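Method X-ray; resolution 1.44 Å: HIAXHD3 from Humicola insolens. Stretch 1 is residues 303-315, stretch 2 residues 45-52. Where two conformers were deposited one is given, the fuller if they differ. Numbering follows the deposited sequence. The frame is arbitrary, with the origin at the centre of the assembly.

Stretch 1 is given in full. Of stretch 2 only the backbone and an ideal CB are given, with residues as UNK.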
# COMPACT_ATOMS: atom_id res chain seq x y z
N PRO A 303 -3.97 -13.76 22.02
CA PRO A 303 -3.33 -12.89 23.01
C PRO A 303 -2.47 -11.79 22.35
O PRO A 303 -1.88 -11.99 21.28
CB PRO A 303 -2.43 -13.84 23.80
CG PRO A 303 -3.09 -15.19 23.64
CD PRO A 303 -3.62 -15.18 22.21
N ILE A 304 -2.39 -10.65 23.01
CA ILE A 304 -1.65 -9.53 22.47
C ILE A 304 -0.15 -9.91 22.41
O ILE A 304 0.39 -10.46 23.35
CB ILE A 304 -1.93 -8.23 23.28
CG1 ILE A 304 -1.49 -6.99 22.50
CG2 ILE A 304 -1.34 -8.33 24.69
CD1 ILE A 304 -2.41 -6.65 21.36
N PRO A 305 0.54 -9.64 21.29
CA PRO A 305 1.94 -10.12 21.21
C PRO A 305 2.90 -9.41 22.16
O PRO A 305 3.92 -9.99 22.54
CB PRO A 305 2.30 -9.85 19.74
CG PRO A 305 0.96 -9.91 19.02
CD PRO A 305 -0.00 -9.25 19.98
N VAL A 306 2.57 -8.18 22.53
CA VAL A 306 3.37 -7.43 23.50
C VAL A 306 2.45 -6.87 24.55
O VAL A 306 1.47 -6.22 24.21
CB VAL A 306 4.19 -6.30 22.82
CG1 VAL A 306 4.90 -5.42 23.84
CG2 VAL A 306 5.21 -6.92 21.88
N ARG A 307 2.78 -7.11 25.82
CA ARG A 307 1.97 -6.67 26.97
C ARG A 307 2.44 -5.31 27.43
O ARG A 307 3.64 -5.07 27.48
CB ARG A 307 2.00 -7.71 28.12
CG ARG A 307 1.37 -9.05 27.70
CD ARG A 307 1.88 -10.24 28.53
NE ARG A 307 3.28 -10.53 28.29
CZ ARG A 307 3.76 -11.23 27.26
NH1 ARG A 307 2.95 -11.73 26.32
NH2 ARG A 307 5.06 -11.43 27.18
N GLY A 308 1.50 -4.43 27.77
CA GLY A 308 1.84 -3.09 28.24
C GLY A 308 2.63 -2.29 27.21
O GLY A 308 3.55 -1.56 27.56
N ALA A 309 2.30 -2.48 25.94
CA ALA A 309 3.00 -1.80 24.85
C ALA A 309 2.72 -0.31 24.83
O ALA A 309 1.64 0.14 25.19
CB ALA A 309 2.62 -2.40 23.51
N LYS A 310 3.71 0.45 24.37
CA LYS A 310 3.55 1.88 24.11
C LYS A 310 2.39 2.12 23.14
O LYS A 310 2.13 1.32 22.24
CB LYS A 310 4.87 2.44 23.58
CG LYS A 310 4.99 3.95 23.55
CD LYS A 310 6.43 4.38 23.82
CE LYS A 310 6.60 5.89 23.64
NZ LYS A 310 6.71 6.30 22.21
N ASN A 311 1.66 3.21 23.36
CA ASN A 311 0.51 3.54 22.53
C ASN A 311 0.74 4.80 21.72
O ASN A 311 -0.09 5.18 20.90
CB ASN A 311 -0.75 3.71 23.39
CG ASN A 311 -1.13 2.44 24.15
OD1 ASN A 311 -0.85 1.31 23.70
ND2 ASN A 311 -1.78 2.61 25.30
N ALA A 312 1.88 5.45 21.95
CA ALA A 312 2.23 6.73 21.32
C ALA A 312 2.16 6.64 19.80
O ALA A 312 2.47 5.60 19.21
CB ALA A 312 3.61 7.19 21.76
N THR A 313 1.76 7.74 19.17
CA THR A 313 1.67 7.78 17.72
C THR A 313 2.30 9.04 17.13
O THR A 313 2.27 10.11 17.75
CB THR A 313 0.22 7.64 17.24
OG1 THR A 313 -0.38 6.49 17.85
CG2 THR A 313 0.19 7.46 15.75
N GLU A 314 2.87 8.89 15.94
CA GLU A 314 3.40 10.00 15.16
C GLU A 314 2.37 10.43 14.13
O GLU A 314 1.81 9.59 13.42
CB GLU A 314 4.66 9.56 14.40
CG GLU A 314 5.96 9.63 15.17
CD GLU A 314 6.94 8.56 14.71
OE1 GLU A 314 7.19 8.45 13.49
OE2 GLU A 314 7.44 7.83 15.58
N GLY A 315 2.14 11.74 14.04
CA GLY A 315 1.35 12.31 12.96
C GLY A 315 -0.12 11.94 12.97
O GLY A 315 -0.63 11.40 13.93
N UNK A 45 5.22 1.07 7.95
CA UNK A 45 4.37 1.23 9.12
C UNK A 45 5.12 0.82 10.36
O UNK A 45 6.05 -0.00 10.30
CB UNK A 45 3.08 0.41 8.98
N UNK A 46 4.69 1.38 11.49
CA UNK A 46 5.31 1.13 12.77
C UNK A 46 4.25 0.65 13.77
O UNK A 46 3.10 1.11 13.74
CB UNK A 46 6.02 2.39 13.28
N UNK A 47 4.66 -0.27 14.63
CA UNK A 47 3.83 -0.78 15.73
C UNK A 47 4.66 -1.14 16.94
O UNK A 47 5.81 -1.50 16.80
CB UNK A 47 3.03 -2.00 15.28
N UNK A 48 4.04 -1.12 18.11
CA UNK A 48 4.69 -1.60 19.32
C UNK A 48 4.19 -2.99 19.72
O UNK A 48 4.75 -3.63 20.62
CB UNK A 48 4.46 -0.61 20.46
N UNK A 49 3.14 -3.46 19.04
CA UNK A 49 2.47 -4.70 19.44
C UNK A 49 2.04 -5.62 18.30
O UNK A 49 1.40 -6.62 18.59
CB UNK A 49 1.23 -4.35 20.27
N UNK A 50 2.43 -5.32 17.06
CA UNK A 50 1.99 -6.04 15.84
C UNK A 50 0.53 -5.87 15.50
O UNK A 50 0.05 -6.42 14.50
CB UNK A 50 2.27 -7.54 15.99
N UNK A 51 -0.17 -5.05 16.28
CA UNK A 51 -1.62 -4.92 16.14
C UNK A 51 -2.06 -3.52 15.72
O UNK A 51 -2.86 -3.38 14.81
CB UNK A 51 -2.30 -5.29 17.46
N UNK A 52 -1.54 -2.49 16.37
CA UNK A 52 -1.90 -1.12 16.04
C UNK A 52 -0.78 -0.48 15.27
O UNK A 52 0.32 -0.27 15.81
CB UNK A 52 -2.22 -0.31 17.30

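Position 45 lies on a strand, and its ideal CB has nothing of stretch 1 within 5.5 Å. The visible atoms leave its identity open; it is Leu45.

Position 46, also extended, points its CB toward stretch 1, yet nothing lies within 5.5 Å of that atom, so only a long side chain could make contact. What waits farther out is the carboxylate of Glu314. Lysine or arginine would suit; serine or asparagine would fall short, and glutamine could at best just reach, without the matching charge. The residue is Lys46, with chi1 to chi4 all t. The stretched chain brings Lys46 NZ to 2.9 Å from Glu314 OE2, a hydrogen bond that is also a salt bridge.

At position 47 the CB turns away from stretch 1, which therefore says little about the choice. Ser47 is deposited, and its work is local: Ser47 OG donates to the backbone O of position 52 at 2.9 Å.

At position 48 the CB points toward stretch 1, with the ideal atom 4.0 Å from Ala309 CB and 3.5 Å from Lys310 O. Beyond it runs the aliphatic part of Lys310, followed by that residue's ammonium group, while Ala312 offers a carbonyl oxygen. A long or flat side chain is favoured: leucine or methionine could cover the methylene groups, but an aromatic ring could lie against them, and one with a polar tip could also meet the charge. Tyr48 does both. Lys310 CB sits over one ring face, 3.6 Å from the Tyr48 centroid and 8° off the normal, a CH-pi contact, while Ala312 O approaches the ring edge, 3.6 Å from Tyr48 CE2. At the tip, Lys310 NZ donates to Tyr48 OH at 3.1 Å. Lys46 NZ donates to the same Tyr48 OH, also at 3.1 Å, so the hydroxyl joins the two lysines.

Position 49 directs its CB sideways, among Ala309 CB at 4.0 Å, Val306 CB and Ile304 CG1. These apolar neighbours would accept a small or medium aliphatic group, and nothing in them asks for a charge. Asp49 finds its partners in its own stretch: Asp49 OD1 accepts from the backbone N of positions 51 and 52, each at 2.9 Å. A water donates to Lys310 O at 2.9 Å and, weakly, to Asp49 OD2 at 3.1 Å, bridging the stretches.

Position 50 has a phi of 67°, which would suit glycine or asparagine, but its CB faces the Pro305 ring, with Pro305 CG 4.1 Å away, and an apolar side chain could use that surface. Leu50 does, placing Leu50 CD1 4.1 Å from Pro305 CB.

Position 51 points toward Ile304 CD1, 4.1 Å from the ideal CB, with Pro305 CD nearby. Valine, isoleucine or leucine would suit this greasy corner. Val51 CG2 lies 3.7 Å from Ile304 CD1 and 3.9 Å from Pro305 CD.

Position 52 points toward stretch 1 but finds nothing near its CB, so many residues would fit. It is His52; His52 ND1 donates to Asp49 OD2 at 2.9 Å.

Stretch 2, residues 45-52: LKSYDLVH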
# COMPACT_ATOMS: atom_id res chain seq x y z
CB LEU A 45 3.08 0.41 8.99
CG LEU A 45 2.36 0.42 7.63
CD1 LEU A 45 1.25 -0.63 7.66
CD2 LEU A 45 1.79 1.79 7.32
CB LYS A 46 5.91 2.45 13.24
CG LYS A 46 6.21 2.57 14.70
CD LYS A 46 6.70 3.95 15.06
CE LYS A 46 7.23 3.91 16.48
NZ LYS A 46 7.82 5.21 16.88
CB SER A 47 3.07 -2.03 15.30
OG SER A 47 2.18 -2.41 16.33
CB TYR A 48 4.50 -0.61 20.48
CG TYR A 48 5.18 0.71 20.27
CD1 TYR A 48 6.56 0.84 20.45
CD2 TYR A 48 4.44 1.85 19.90
CE1 TYR A 48 7.18 2.08 20.28
CE2 TYR A 48 5.06 3.09 19.73
CZ TYR A 48 6.43 3.19 19.91
OH TYR A 48 7.05 4.40 19.75
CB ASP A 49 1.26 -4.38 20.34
CG ASP A 49 0.22 -3.48 19.66
OD1 ASP A 49 0.36 -3.19 18.45
OD2 ASP A 49 -0.72 -3.03 20.36
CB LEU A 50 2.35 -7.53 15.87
CG LEU A 50 3.81 -7.93 15.80
CD1 LEU A 50 3.97 -9.42 16.02
CD2 LEU A 50 4.39 -7.53 14.45
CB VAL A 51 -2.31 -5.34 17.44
CG1 VAL A 51 -3.80 -5.04 17.41
CG2 VAL A 51 -2.05 -6.81 17.70
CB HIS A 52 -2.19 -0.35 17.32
CG HIS A 52 -3.28 -0.98 18.16
ND1 HIS A 52 -3.02 -1.76 19.23
CD2 HIS A 52 -4.66 -0.92 18.04
CE1 HIS A 52 -4.18 -2.17 19.78
NE2 HIS A 52 -5.18 -1.66 19.06
O HOH W 1 0.21 -0.07 20.57
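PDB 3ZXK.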